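Side-chain contacts in xylulose kinase (PDB 2ITM), which catalyses the ATP-dependent phosphorylation of D-xylulose to D-xylulose 5-phosphate in Escherichia coli: residues A[3-8]-A[12-17]; A[72-77]-A[234-239]; A[210-213]-A[219-222]. All coordinates share one frame; numbering follows the deposited sequence.

Contact 1: A[3-8]-A[12-17]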
loop_
_atom_site.group_PDB
_atom_site.type_symbol
_atom_site.label_atom_id
_atom_site.label_comp_id
_atom_site.label_asym_id
_atom_site.label_seq_id
_atom_site.Cartn_x
_atom_site.Cartn_y
_atom_site.Cartn_z
ATOM N N ILE A 3 -14.557 29.684 36.163
ATOM C CA ILE A 3 -14.075 29.707 34.786
ATOM C C ILE A 3 -12.863 28.798 34.594
ATOM O O ILE A 3 -11.930 28.816 35.384
ATOM C CB ILE A 3 -13.717 31.139 34.351
ATOM C CG1 ILE A 3 -14.932 32.052 34.405
ATOM C CG2 ILE A 3 -13.094 31.146 32.965
ATOM C CD1 ILE A 3 -15.903 31.803 33.326
ATOM N N GLY A 4 -12.897 28.020 33.522
ATOM C CA GLY A 4 -11.719 27.398 32.970
ATOM C C GLY A 4 -11.410 27.869 31.566
ATOM O O GLY A 4 -12.288 27.921 30.716
ATOM N N ILE A 5 -10.153 28.232 31.346
ATOM C CA ILE A 5 -9.627 28.555 30.029
ATOM C C ILE A 5 -8.645 27.494 29.547
ATOM O O ILE A 5 -7.751 27.091 30.276
ATOM C CB ILE A 5 -8.919 29.898 30.051
ATOM C CG1 ILE A 5 -9.814 30.984 30.628
ATOM C CG2 ILE A 5 -8.460 30.272 28.672
ATOM C CD1 ILE A 5 -9.071 32.211 31.031
ATOM N N ASP A 6 -8.808 27.069 28.302
ATOM C CA ASP A 6 -7.844 26.194 27.647
ATOM C C ASP A 6 -7.269 26.827 26.395
ATOM O O ASP A 6 -7.945 26.972 25.386
ATOM C CB ASP A 6 -8.457 24.838 27.335
ATOM C CG ASP A 6 -7.516 23.927 26.581
ATOM O OD1 ASP A 6 -7.980 23.268 25.649
ATOM O OD2 ASP A 6 -6.314 23.796 26.851
ATOM N N LEU A 7 -6.010 27.220 26.489
ATOM C CA LEU A 7 -5.245 27.696 25.362
ATOM C C LEU A 7 -4.699 26.520 24.584
ATOM O O LEU A 7 -3.649 25.983 24.903
ATOM C CB LEU A 7 -4.100 28.584 25.854
ATOM C CG LEU A 7 -3.690 29.791 25.049
ATOM C CD1 LEU A 7 -2.293 30.202 25.375
ATOM C CD2 LEU A 7 -3.831 29.544 23.586
ATOM N N GLY A 8 -5.430 26.125 23.557
ATOM C CA GLY A 8 -4.984 25.085 22.668
ATOM C C GLY A 8 -4.084 25.593 21.583
ATOM O O GLY A 8 -3.650 26.734 21.602
ATOM N N VAL A 12 -8.803 28.708 21.371
ATOM C CA VAL A 12 -9.117 28.768 22.790
ATOM C C VAL A 12 -10.539 28.386 23.146
ATOM O O VAL A 12 -11.485 28.710 22.448
ATOM C CB VAL A 12 -8.779 30.116 23.422
ATOM C CG1 VAL A 12 -7.346 30.459 23.224
ATOM C CG2 VAL A 12 -9.659 31.212 22.869
ATOM N N LYS A 13 -10.666 27.678 24.254
ATOM C CA LYS A 13 -11.956 27.338 24.798
ATOM C C LYS A 13 -12.081 27.870 26.213
ATOM O O LYS A 13 -11.190 27.690 27.023
ATOM C CB LYS A 13 -12.156 25.834 24.761
ATOM C CG LYS A 13 -13.475 25.371 25.327
ATOM C CD LYS A 13 -13.518 23.873 25.447
ATOM C CE LYS A 13 -14.747 23.297 24.801
ATOM N NZ LYS A 13 -14.884 21.856 25.070
ATOM N N VAL A 14 -13.192 28.557 26.499
ATOM C CA VAL A 14 -13.550 28.953 27.845
ATOM C C VAL A 14 -14.866 28.344 28.282
ATOM O O VAL A 14 -15.802 28.244 27.502
ATOM C CB VAL A 14 -13.593 30.484 28.014
ATOM C CG1 VAL A 14 -12.345 31.129 27.451
ATOM C CG2 VAL A 14 -14.827 31.072 27.373
ATOM N N ILE A 15 -14.921 27.929 29.539
ATOM C CA ILE A 15 -16.132 27.370 30.115
ATOM C C ILE A 15 -16.547 28.020 31.423
ATOM O O ILE A 15 -15.721 28.574 32.153
ATOM C CB ILE A 15 -16.007 25.857 30.307
ATOM C CG1 ILE A 15 -15.074 25.516 31.458
ATOM C CG2 ILE A 15 -15.614 25.171 29.007
ATOM C CD1 ILE A 15 -15.180 24.093 31.897
ATOM N N LEU A 16 -17.832 27.921 31.716
ATOM C CA LEU A 16 -18.401 28.416 32.951
ATOM C C LEU A 16 -18.983 27.267 33.739
ATOM O O LEU A 16 -19.952 26.667 33.280
ATOM C CB LEU A 16 -19.474 29.423 32.621
ATOM C CG LEU A 16 -19.796 30.573 33.560
ATOM C CD1 LEU A 16 -21.265 30.735 33.718
ATOM C CD2 LEU A 16 -19.105 30.528 34.879
ATOM N N LEU A 17 -18.424 26.988 34.908
ATOM C CA LEU A 17 -18.933 25.938 35.773
ATOM C C LEU A 17 -19.793 26.538 36.855
ATOM O O LEU A 17 -19.463 27.569 37.413
ATOM C CB LEU A 17 -17.788 25.184 36.443
ATOM C CG LEU A 17 -17.020 24.039 35.798
ATOM C CD1 LEU A 17 -16.379 23.214 36.868
ATOM C CD2 LEU A 17 -17.911 23.184 34.931
#
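Ile-5 and Val-14 meet in the middle of the apolar face. Their side chains lie side by side and point the same way, with CG1 of Ile-5 4.1 Å from CG1 of Val-14. On one flank Ile-3 crosses Leu-16 at a slant, and its CD1 comes 3.8 Å from CD2 of Leu-16. On the other flank CD2 of Leu-7 touches CG1 of Val-12 at 3.7 Å. All three are non-hydrogen-bonded pairs of the antiparallel ladder. Trp-48, Met-56 and Leu-59 of helix 45-62 pack against this face.

The two strands form the beta hairpin that opens the N-terminal domain of this FGGY kinase, which has the actin-like ATPase fold. In relatives with this fold, the turn of the first hairpin lies near the ATP phosphates.

Hydrogen-bonded pairs alternate with the apolar ones. Gly-4 leaves room for Ile-15, whose CG1 sits between backbone N and carbonyl carbon (chi1 73°) and lies 3.8 Å from O of Gly-4. N of Ile-15 bonds to O of Gly-4 at 2.9 Å. The return bond, from Gly-4 N to Ile-15 O, is longer at 3.2 Å, and its donor is tilted 30° from the carbonyl plane. Asp-6 N bonds almost straight to Lys-13 O, at 2.8 Å. N of Lys-13 answers to O of Asp-6 at 3.0 Å.

The charged ends part. Lys-13 leads away and bonds Val-422 O through NZ. Asp-6, inferred to be important for activity, touches Pro-424 and Ala-425 of helix 424-436. Its side chain also comes near that of Asp-233, the inferred proton acceptor.

Contact 2: A[72-77]-A[234-239]. With XUL (D-xylulose), chain C.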
loop_
_atom_site.group_PDB
_atom_site.type_symbol
_atom_site.label_atom_id
_atom_site.label_comp_id
_atom_site.label_asym_id
_atom_site.label_seq_id
_atom_site.Cartn_x
_atom_site.Cartn_y
_atom_site.Cartn_z
ATOM N N GLY A 72 -9.233 29.371 36.397
ATOM C CA GLY A 72 -8.123 28.516 36.042
ATOM C C GLY A 72 -7.768 28.540 34.572
ATOM O O GLY A 72 -8.597 28.799 33.729
ATOM N N ILE A 73 -6.507 28.251 34.289
ATOM C CA ILE A 73 -6.014 28.116 32.930
ATOM C C ILE A 73 -5.301 26.791 32.679
ATOM O O ILE A 73 -4.653 26.238 33.556
ATOM C CB ILE A 73 -5.105 29.294 32.523
ATOM C CG1 ILE A 73 -3.761 29.199 33.221
ATOM C CG2 ILE A 73 -5.740 30.599 32.845
ATOM C CD1 ILE A 73 -3.252 30.518 33.684
ATOM N N ALA A 74 -5.440 26.299 31.457
ATOM C CA ALA A 74 -4.590 25.254 30.930
ATOM C C ALA A 74 -4.136 25.598 29.514
ATOM O O ALA A 74 -4.676 26.505 28.899
ATOM C CB ALA A 74 -5.325 23.928 30.907
ATOM N N GLY A 75 -3.149 24.874 29.016
ATOM C CA GLY A 75 -2.442 25.277 27.821
ATOM C C GLY A 75 -1.651 24.201 27.108
ATOM O O GLY A 75 -1.115 23.293 27.720
ATOM N N GLN A 76 -1.590 24.332 25.797
ATOM C CA GLN A 76 -0.573 23.691 24.996
ATOM C C GLN A 76 0.800 23.794 25.650
ATOM O O GLN A 76 1.244 24.862 26.022
ATOM C CB GLN A 76 -0.560 24.258 23.571
ATOM C CG GLN A 76 -0.213 25.727 23.479
ATOM C CD GLN A 76 0.155 26.181 22.079
ATOM O OE1 GLN A 76 1.166 25.781 21.539
ATOM N NE2 GLN A 76 -0.669 27.036 21.510
ATOM N N MET A 77 1.452 22.657 25.785
ATOM C CA MET A 77 2.660 22.556 26.576
ATOM C C MET A 77 3.885 23.008 25.775
ATOM O O MET A 77 3.831 23.094 24.566
ATOM C CB MET A 77 2.830 21.127 27.085
ATOM C CG MET A 77 1.620 20.577 27.842
ATOM S SD MET A 77 1.705 18.824 28.171
ATOM C CE MET A 77 2.952 18.811 29.398
ATOM N N ASN A 234 -2.551 18.171 28.929
ATOM C CA ASN A 234 -2.708 16.792 29.359
ATOM C C ASN A 234 -3.059 16.651 30.836
ATOM O O ASN A 234 -4.080 16.086 31.172
ATOM C CB ASN A 234 -1.486 15.945 29.004
ATOM C CG ASN A 234 -1.261 15.838 27.517
ATOM O OD1 ASN A 234 -2.149 15.496 26.775
ATOM N ND2 ASN A 234 -0.064 16.140 27.085
ATOM N N ALA A 235 -2.210 17.179 31.707
ATOM C CA ALA A 235 -2.422 17.053 33.138
ATOM C C ALA A 235 -3.747 17.656 33.584
ATOM O O ALA A 235 -4.445 17.081 34.389
ATOM C CB ALA A 235 -1.280 17.638 33.913
ATOM N N ALA A 236 -4.090 18.814 33.034
ATOM C CA ALA A 236 -5.364 19.449 33.341
ATOM C C ALA A 236 -6.559 18.632 32.883
ATOM O O ALA A 236 -7.504 18.462 33.617
ATOM C CB ALA A 236 -5.427 20.846 32.776
ATOM N N GLY A 237 -6.502 18.146 31.653
ATOM C CA GLY A 237 -7.401 17.121 31.182
ATOM C C GLY A 237 -7.606 15.966 32.135
ATOM O O GLY A 237 -8.721 15.595 32.420
ATOM N N ALA A 238 -6.510 15.409 32.625
ATOM C CA ALA A 238 -6.566 14.303 33.558
ATOM C C ALA A 238 -7.298 14.687 34.823
ATOM O O ALA A 238 -8.033 13.887 35.374
ATOM C CB ALA A 238 -5.190 13.811 33.886
ATOM N N VAL A 239 -7.071 15.905 35.288
ATOM C CA VAL A 239 -7.729 16.352 36.491
ATOM C C VAL A 239 -9.245 16.464 36.275
ATOM O O VAL A 239 -10.030 16.145 37.165
ATOM C CB VAL A 239 -7.133 17.709 36.969
ATOM C CG1 VAL A 239 -8.054 18.378 37.953
ATOM C CG2 VAL A 239 -5.746 17.492 37.620
HETATM C C1 XUL C . 3.700 16.525 24.768
HETATM C C2 XUL C . 2.199 16.481 24.534
HETATM C C3 XUL C . 1.395 17.687 24.871
HETATM C C4 XUL C . 0.880 18.206 23.554
HETATM C C5 XUL C . 0.390 19.637 23.634
HETATM O O1 XUL C . 4.013 16.203 26.098
HETATM O O2 XUL C . 1.688 15.630 23.533
HETATM O O3 XUL C . 2.300 18.631 25.365
HETATM O O4 XUL C . 1.979 18.125 22.689
HETATM O O5 XUL C . 0.600 20.115 24.925
#
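Met-77 and Asn-234 cross at about a right angle beside the bound D-xylulose. The thioether of Met-77 runs past the amide end of Asn-234, and its SD lies 3.4 Å from ND2 of Asn-234. Each side chain has its CG anti to its own carbonyl carbon. For Asn-234 (chi1 -63°) this brings the amide nearer to the methionine than the start of the side chain would suggest. The Met-77 chain is bent at its last torsion (chi3 72°), which turns CE away from the sugar while the CB and CG stay against it. CG of Met-77 lies 3.1 Å from O5 of the sugar. ND2 of Asn-234 approaches the same ligand at C3.

The backbone of Met-77 also holds the substrate. Its N-H donates to O5 of the xylulose at 2.8 Å, with an angle of 164° at the hydrogen. With an alanine in place of Met-77 this backbone bond could remain, but the sugar would probably lose the apolar wall beside O3 and O5, and the amide of Asn-234 would be left without its sulfur neighbour.

Farther from the sugar, Ala-74 and Ala-236 point their methyl groups at each other, CB of Ala-74 to CB of Ala-236 being 3.6 Å. Two such small side chains let helix 233-241 come close to strand 70-75. Gly-75 is also joined to Asp-233 by a backbone hydrogen bond.

Asp-233, the inferred proton acceptor, and His-78 bind the sugar as well, through OD2 and NE2. The loop that follows strand 70-75 and the start of helix 233-241 thus line the same sugar. This is the substrate pocket of an FGGY carbohydrate kinase.

Contact 3: A[210-213]-A[219-222]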
loop_
_atom_site.group_PDB
_atom_site.type_symbol
_atom_site.label_atom_id
_atom_site.label_comp_id
_atom_site.label_asym_id
_atom_site.label_seq_id
_atom_site.Cartn_x
_atom_site.Cartn_y
_atom_site.Cartn_z
ATOM N N GLY A 210 -2.224 34.749 41.963
ATOM C CA GLY A 210 -2.591 36.136 41.849
ATOM C C GLY A 210 -4.063 36.301 41.578
ATOM O O GLY A 210 -4.863 35.430 41.894
ATOM N N ALA A 211 -4.409 37.435 40.987
ATOM C CA ALA A 211 -5.776 37.758 40.662
ATOM C C ALA A 211 -5.840 38.519 39.353
ATOM O O ALA A 211 -4.851 39.078 38.914
ATOM C CB ALA A 211 -6.391 38.559 41.758
ATOM N N LEU A 212 -7.008 38.523 38.725
ATOM C CA LEU A 212 -7.231 39.372 37.572
ATOM C C LEU A 212 -6.932 40.813 37.903
ATOM O O LEU A 212 -7.350 41.323 38.924
ATOM C CB LEU A 212 -8.652 39.257 37.047
ATOM C CG LEU A 212 -9.239 37.901 36.706
ATOM C CD1 LEU A 212 -10.625 38.076 36.151
ATOM C CD2 LEU A 212 -8.367 37.131 35.759
ATOM N N LEU A 213 -6.206 41.459 37.008
ATOM C CA LEU A 213 -6.123 42.899 36.974
ATOM C C LEU A 213 -7.493 43.546 36.833
ATOM O O LEU A 213 -8.317 43.111 36.055
ATOM C CB LEU A 213 -5.197 43.354 35.851
ATOM C CG LEU A 213 -3.796 42.756 35.871
ATOM C CD1 LEU A 213 -3.220 42.726 34.510
ATOM C CD2 LEU A 213 -2.938 43.492 36.842
ATOM N N ALA A 219 -13.197 44.567 31.925
ATOM C CA ALA A 219 -13.451 44.248 30.541
ATOM C C ALA A 219 -14.271 42.982 30.361
ATOM O O ALA A 219 -14.981 42.849 29.381
ATOM C CB ALA A 219 -12.173 44.160 29.780
ATOM N N TRP A 220 -14.162 42.059 31.312
ATOM C CA TRP A 220 -14.742 40.728 31.183
ATOM C C TRP A 220 -16.014 40.587 32.011
ATOM O O TRP A 220 -16.658 39.557 32.009
ATOM C CB TRP A 220 -13.729 39.655 31.590
ATOM C CG TRP A 220 -12.648 39.370 30.578
ATOM C CD1 TRP A 220 -12.542 39.868 29.324
ATOM C CD2 TRP A 220 -11.523 38.513 30.756
ATOM N NE1 TRP A 220 -11.425 39.376 28.704
ATOM C CE2 TRP A 220 -10.779 38.542 29.569
ATOM C CE3 TRP A 220 -11.064 37.716 31.805
ATOM C CZ2 TRP A 220 -9.615 37.810 29.405
ATOM C CZ3 TRP A 220 -9.921 37.002 31.634
ATOM C CH2 TRP A 220 -9.209 37.046 30.450
ATOM N N GLY A 221 -16.366 41.648 32.718
ATOM C CA GLY A 221 -17.566 41.674 33.527
ATOM C C GLY A 221 -17.461 40.763 34.724
ATOM O O GLY A 221 -18.376 40.013 35.023
ATOM N N MET A 222 -16.325 40.821 35.399
ATOM C CA MET A 222 -16.147 40.036 36.594
ATOM C C MET A 222 -15.368 40.739 37.687
ATOM O O MET A 222 -14.780 41.781 37.464
ATOM C CB MET A 222 -15.588 38.642 36.274
ATOM C CG MET A 222 -14.283 38.605 35.525
ATOM S SD MET A 222 -14.086 37.144 34.489
ATOM C CE MET A 222 -13.940 35.919 35.769
#
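Leu-212 reaches Met-222 with CG anti to its carbonyl carbon (chi1 -54°) and CD1 anti to CA, which carries that methyl out to the methionine. Met-222 meets it with CG placed between its backbone N and carbonyl carbon (chi1 57°). The methionine then bends at its last torsion (chi3 -69°) and curls round the methyl. CG of Met-222 is 3.7 Å from CD1 of Leu-212. SD and CE of Met-222 each lie 4.0 Å from that same CD1 of Leu-212. The two side chains cross at about a right angle.

Trp-220 adds a looser contact, with its CE3 4.4 Å from CD1 of Leu-212. The methyl meets the ring obliquely.

The contact spans a strand-helix-strand unit at the edge of the six-stranded sheet of the N-terminal domain. Strand 208-211 is one of the two outermost strands of this sheet within the chain, and helix 214-220 leads back to strand 226-232, its antiparallel neighbour. Leu-213 takes the N-cap position of the helix. At the far end Gly-221 closes it with a Schellman motif, and its positive phi is one that favours glycine. The chain turns there, and Met-222 follows directly.

Helix 45-62 packs against this cluster from outside the two segments. Its Met-56 touches both Trp-220 and Met-222. The indole NE1 of Trp-220 is hydrogen-bonded to OD2 of Asp-53 on the same helix.

From the N terminus, contact 1 closes first, across the short turn between strands 2-7 and 11-17. Contact 2 opens later, at strand 70-75, and closes a long loop when the chain reaches helix 233-241. Contact 3 falls within that loop and closes a short one around helix 214-220. None of the three cross. All belong to the N-terminal domain and reach one mixed sheet. Strands 2-7 and 70-75 are neighbours in it, so contacts 1 and 2 touch directly, as where Ile-5 O meets Ala-74 N at 2.7 Å. Contact 3, at the sheet's edge, brushes contact 1 through Met-222 and Ile-3 but does not touch contact 2.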